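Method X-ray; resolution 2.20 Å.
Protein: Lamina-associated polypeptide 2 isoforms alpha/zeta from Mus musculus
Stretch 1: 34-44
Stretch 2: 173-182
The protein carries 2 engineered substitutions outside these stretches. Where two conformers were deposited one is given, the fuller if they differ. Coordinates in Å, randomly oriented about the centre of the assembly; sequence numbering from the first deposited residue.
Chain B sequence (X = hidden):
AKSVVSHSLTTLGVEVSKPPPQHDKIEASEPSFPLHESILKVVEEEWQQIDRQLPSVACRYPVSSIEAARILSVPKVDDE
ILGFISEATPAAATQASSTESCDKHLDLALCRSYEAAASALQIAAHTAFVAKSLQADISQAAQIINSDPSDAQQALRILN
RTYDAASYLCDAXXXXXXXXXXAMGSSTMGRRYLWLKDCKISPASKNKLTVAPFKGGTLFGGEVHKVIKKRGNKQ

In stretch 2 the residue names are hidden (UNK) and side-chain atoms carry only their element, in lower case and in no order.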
# COMPACT_ATOMS: atom_id res chain seq x y z
N PRO B 34 -15.70 10.85 13.95
CA PRO B 34 -15.09 11.45 12.76
C PRO B 34 -14.02 10.55 12.12
O PRO B 34 -12.96 11.03 11.71
CB PRO B 34 -14.50 12.75 13.30
CG PRO B 34 -14.13 12.39 14.70
CD PRO B 34 -15.35 11.62 15.15
N LEU B 35 -14.32 9.26 12.02
CA LEU B 35 -13.43 8.26 11.44
C LEU B 35 -12.97 8.63 10.02
O LEU B 35 -11.77 8.64 9.73
CB LEU B 35 -14.13 6.89 11.44
CG LEU B 35 -13.42 5.57 11.10
CD1 LEU B 35 -13.18 5.44 9.60
CD2 LEU B 35 -12.12 5.44 11.89
N HIS B 36 -13.93 8.95 9.15
CA HIS B 36 -13.64 9.32 7.77
C HIS B 36 -12.80 10.60 7.75
O HIS B 36 -11.82 10.71 7.00
CB HIS B 36 -14.95 9.54 7.00
CG HIS B 36 -14.78 9.59 5.51
ND1 HIS B 36 -14.33 8.52 4.77
CD2 HIS B 36 -15.03 10.59 4.62
CE1 HIS B 36 -14.31 8.85 3.49
NE2 HIS B 36 -14.73 10.10 3.37
N GLU B 37 -13.16 11.55 8.61
CA GLU B 37 -12.44 12.81 8.72
C GLU B 37 -10.98 12.57 9.10
O GLU B 37 -10.07 13.20 8.55
CB GLU B 37 -13.12 13.70 9.77
CG GLU B 37 -12.36 14.97 10.14
CD GLU B 37 -12.83 15.56 11.46
OE1 GLU B 37 -13.80 16.35 11.45
OE2 GLU B 37 -12.22 15.25 12.50
N SER B 38 -10.76 11.65 10.03
CA SER B 38 -9.41 11.32 10.48
C SER B 38 -8.57 10.76 9.33
O SER B 38 -7.41 11.14 9.17
CB SER B 38 -9.47 10.31 11.63
OG SER B 38 -10.31 10.78 12.66
N ILE B 39 -9.17 9.88 8.53
CA ILE B 39 -8.49 9.29 7.38
C ILE B 39 -8.09 10.39 6.38
O ILE B 39 -6.94 10.42 5.92
CB ILE B 39 -9.39 8.21 6.70
CG1 ILE B 39 -9.59 7.04 7.67
CG2 ILE B 39 -8.77 7.71 5.41
CD1 ILE B 39 -10.44 5.94 7.10
N LEU B 40 -9.01 11.31 6.10
CA LEU B 40 -8.73 12.42 5.19
C LEU B 40 -7.60 13.31 5.69
O LEU B 40 -6.77 13.77 4.91
CB LEU B 40 -9.98 13.25 4.96
CG LEU B 40 -10.87 12.88 3.76
CD1 LEU B 40 -11.13 11.37 3.71
CD2 LEU B 40 -12.18 13.66 3.85
N LYS B 41 -7.59 13.57 7.00
CA LYS B 41 -6.56 14.40 7.61
C LYS B 41 -5.17 13.81 7.37
O LYS B 41 -4.27 14.51 6.91
CB LYS B 41 -6.77 14.55 9.12
CG LYS B 41 -7.86 15.53 9.52
CD LYS B 41 -7.96 15.63 11.03
CE LYS B 41 -9.02 16.64 11.46
NZ LYS B 41 -8.74 18.01 10.93
N VAL B 42 -4.99 12.53 7.70
CA VAL B 42 -3.70 11.89 7.51
C VAL B 42 -3.25 11.92 6.05
O VAL B 42 -2.10 12.28 5.78
CB VAL B 42 -3.65 10.44 8.12
CG1 VAL B 42 -4.96 9.74 7.96
CG2 VAL B 42 -2.53 9.62 7.49
N VAL B 43 -4.14 11.60 5.11
CA VAL B 43 -3.78 11.63 3.70
C VAL B 43 -3.34 13.06 3.31
O VAL B 43 -2.26 13.24 2.74
CB VAL B 43 -4.96 11.15 2.80
CG1 VAL B 43 -4.61 11.31 1.34
CG2 VAL B 43 -5.29 9.69 3.09
N GLU B 44 -4.12 14.06 3.71
CA GLU B 44 -3.80 15.45 3.40
C GLU B 44 -2.49 15.95 4.03
O GLU B 44 -1.76 16.74 3.42
CB GLU B 44 -4.95 16.37 3.79
CG GLU B 44 -4.77 17.82 3.36
CD GLU B 44 -5.83 18.75 3.92
OE1 GLU B 44 -6.89 18.26 4.38
OE2 GLU B 44 -5.61 19.98 3.90
N UNK B 173 -4.48 0.04 10.83
CA UNK B 173 -5.24 0.53 9.68
C UNK B 173 -4.86 1.99 9.36
O UNK B 173 -4.77 2.37 8.20
c UNK B 173 -6.75 0.39 9.95
N UNK B 174 -4.65 2.81 10.39
CA UNK B 174 -4.25 4.19 10.15
C UNK B 174 -2.82 4.26 9.61
O UNK B 174 -2.51 5.10 8.77
c UNK B 174 -5.84 5.55 11.58
c UNK B 174 -6.21 6.80 11.12
c UNK B 174 -8.52 6.34 11.65
c UNK B 174 -6.83 4.70 12.08
c UNK B 174 -4.44 5.06 11.40
c UNK B 174 -8.16 5.09 12.12
c UNK B 174 -7.54 7.21 11.15
N UNK B 175 -1.95 3.37 10.07
CA UNK B 175 -0.57 3.33 9.56
C UNK B 175 -0.57 2.87 8.08
O UNK B 175 0.21 3.38 7.27
o UNK B 175 0.80 2.34 12.80
c UNK B 175 0.29 2.43 10.45
o UNK B 175 0.59 4.32 11.93
c UNK B 175 0.59 3.07 11.82
N UNK B 176 -1.48 1.96 7.72
CA UNK B 176 -1.59 1.46 6.34
C UNK B 176 -2.05 2.61 5.44
O UNK B 176 -1.53 2.81 4.34
c UNK B 176 -2.29 -0.87 7.13
o UNK B 176 -4.52 -1.75 7.24
c UNK B 176 -3.31 -2.00 7.04
o UNK B 176 -2.89 -3.15 6.81
c UNK B 176 -2.61 0.32 6.25
N UNK B 177 -3.00 3.39 5.95
CA UNK B 177 -3.53 4.55 5.22
C UNK B 177 -2.38 5.55 4.97
O UNK B 177 -2.24 6.10 3.89
c UNK B 177 -5.95 4.38 6.02
c UNK B 177 -4.68 5.25 6.04
c UNK B 177 -5.03 6.64 5.44
N UNK B 178 -1.56 5.75 6.00
CA UNK B 178 -0.41 6.66 5.90
C UNK B 178 0.60 6.19 4.84
O UNK B 178 1.04 6.97 3.99
c UNK B 178 0.36 8.77 10.56
c UNK B 178 1.84 8.20 8.67
n UNK B 178 0.95 7.86 11.33
n UNK B 178 -0.63 9.52 11.05
c UNK B 178 0.30 6.78 7.27
c UNK B 178 1.47 7.76 7.27
n UNK B 178 0.76 8.95 9.31
N UNK B 179 0.96 4.91 4.89
CA UNK B 179 1.89 4.35 3.91
C UNK B 179 1.34 4.46 2.48
O UNK B 179 2.09 4.77 1.54
c UNK B 179 3.06 2.69 5.53
c UNK B 179 5.32 3.76 3.98
se UNK B 179 4.58 3.93 5.70
c UNK B 179 2.23 2.89 4.24
N UNK B 180 0.03 4.22 2.32
CA UNK B 180 -0.62 4.32 1.02
C UNK B 180 -0.59 5.76 0.50
O UNK B 180 -0.38 5.99 -0.69
c UNK B 180 -2.09 3.85 1.10
o UNK B 180 -2.18 2.46 1.36
N UNK B 181 -0.79 6.72 1.39
CA UNK B 181 -0.78 8.13 1.03
C UNK B 181 0.61 8.53 0.54
O UNK B 181 0.73 9.26 -0.44
c UNK B 181 -1.22 9.02 2.20
N UNK B 182 1.64 7.99 1.18
CA UNK B 182 3.03 8.28 0.82
C UNK B 182 3.32 7.74 -0.58
O UNK B 182 3.94 8.41 -1.40
c UNK B 182 4.00 7.66 1.83
s UNK B 182 4.09 8.51 3.45

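Position 173 carries a single side-chain carbon and lies out of reach of stretch 1: Ala 173.

At position 174 one carbon leads into a ring of six carbons with no oxygen, and the ring meets Leu 35, Ser 38, Ile 39 and Val 42, which makes it Phe 174. CA-to-CB points sideways, yet with chi1 in m the ring reaches back to the other helix. Leu 35 CD2 lies 3.7 Å from Phe 174 CZ and Ser 38 CB 3.7 Å from Phe 174 CE2, both at the ring edge, while Ile 39 CG1 sits 4.0 Å from Phe 174 CE2.

Position 175 has two carbons, the second bearing two oxygens, and touches nothing on stretch 1. This short carboxylate is Asp 175.

Position 176 adds one carbon before its two oxygens and is out of reach: Glu 176.

Position 177 shows three carbons, branched at the first, with no heteroatom. It points toward stretch 1 and meets three of its residues, and the branching identifies Val 177. Its CG1 is 3.9 Å from Ile 39 CG2, 4.0 Å from Val 42 CG1 and 3.9 Å from Val 43 CG2.

Position 178 runs through three carbons and a nitrogen, which passes Val 42, to a carbon holding two more nitrogens, a guanidinium, hence Arg 178. Its NE is 3.8 Å from Val 42 CG2, and Arg 178 NH1 makes a long salt bridge, 3.6 Å, to Asp 175 OD1, one turn back.

Position 179 is an unbranched chain of two carbons, selenium and a terminal carbon, out of reach of stretch 1: Met 179, present as selenomethionine.

Position 180 has one carbon and one oxygen and makes no contact with stretch 1, so Ser 180; its OG donates to Glu 176 O at 3.1 Å, staying within its own helix.

Position 181 again has a lone carbon, now pointing toward stretch 1; its CB lies 4.0 Å from Val 43 CA, close to backbone, which makes it Ala 181.

Position 182 ends in one carbon and a sulfur, outside the contact: Cys 182.

The two helices run in broadly the same direction, crossing at -37° with axes 9.0 Å apart at closest approach. No hydrogen bond joins them; packing is essentially apolar, burying 407 Å². Positions 174, 177, 178 and 181 repeat at helical spacing and line one face, opposite 35, 38, 39, 42 and 43. Phe 174 CA is 7.2 Å from Ile 39 CA, Ala 181 CA 5.3 Å from Val 43 CA. Ser 38 OG donates to Pro 34 O at 2.8 Å, and its CB meets the ring edge.

Stretch 2 173-182: AFDEVRMSAC
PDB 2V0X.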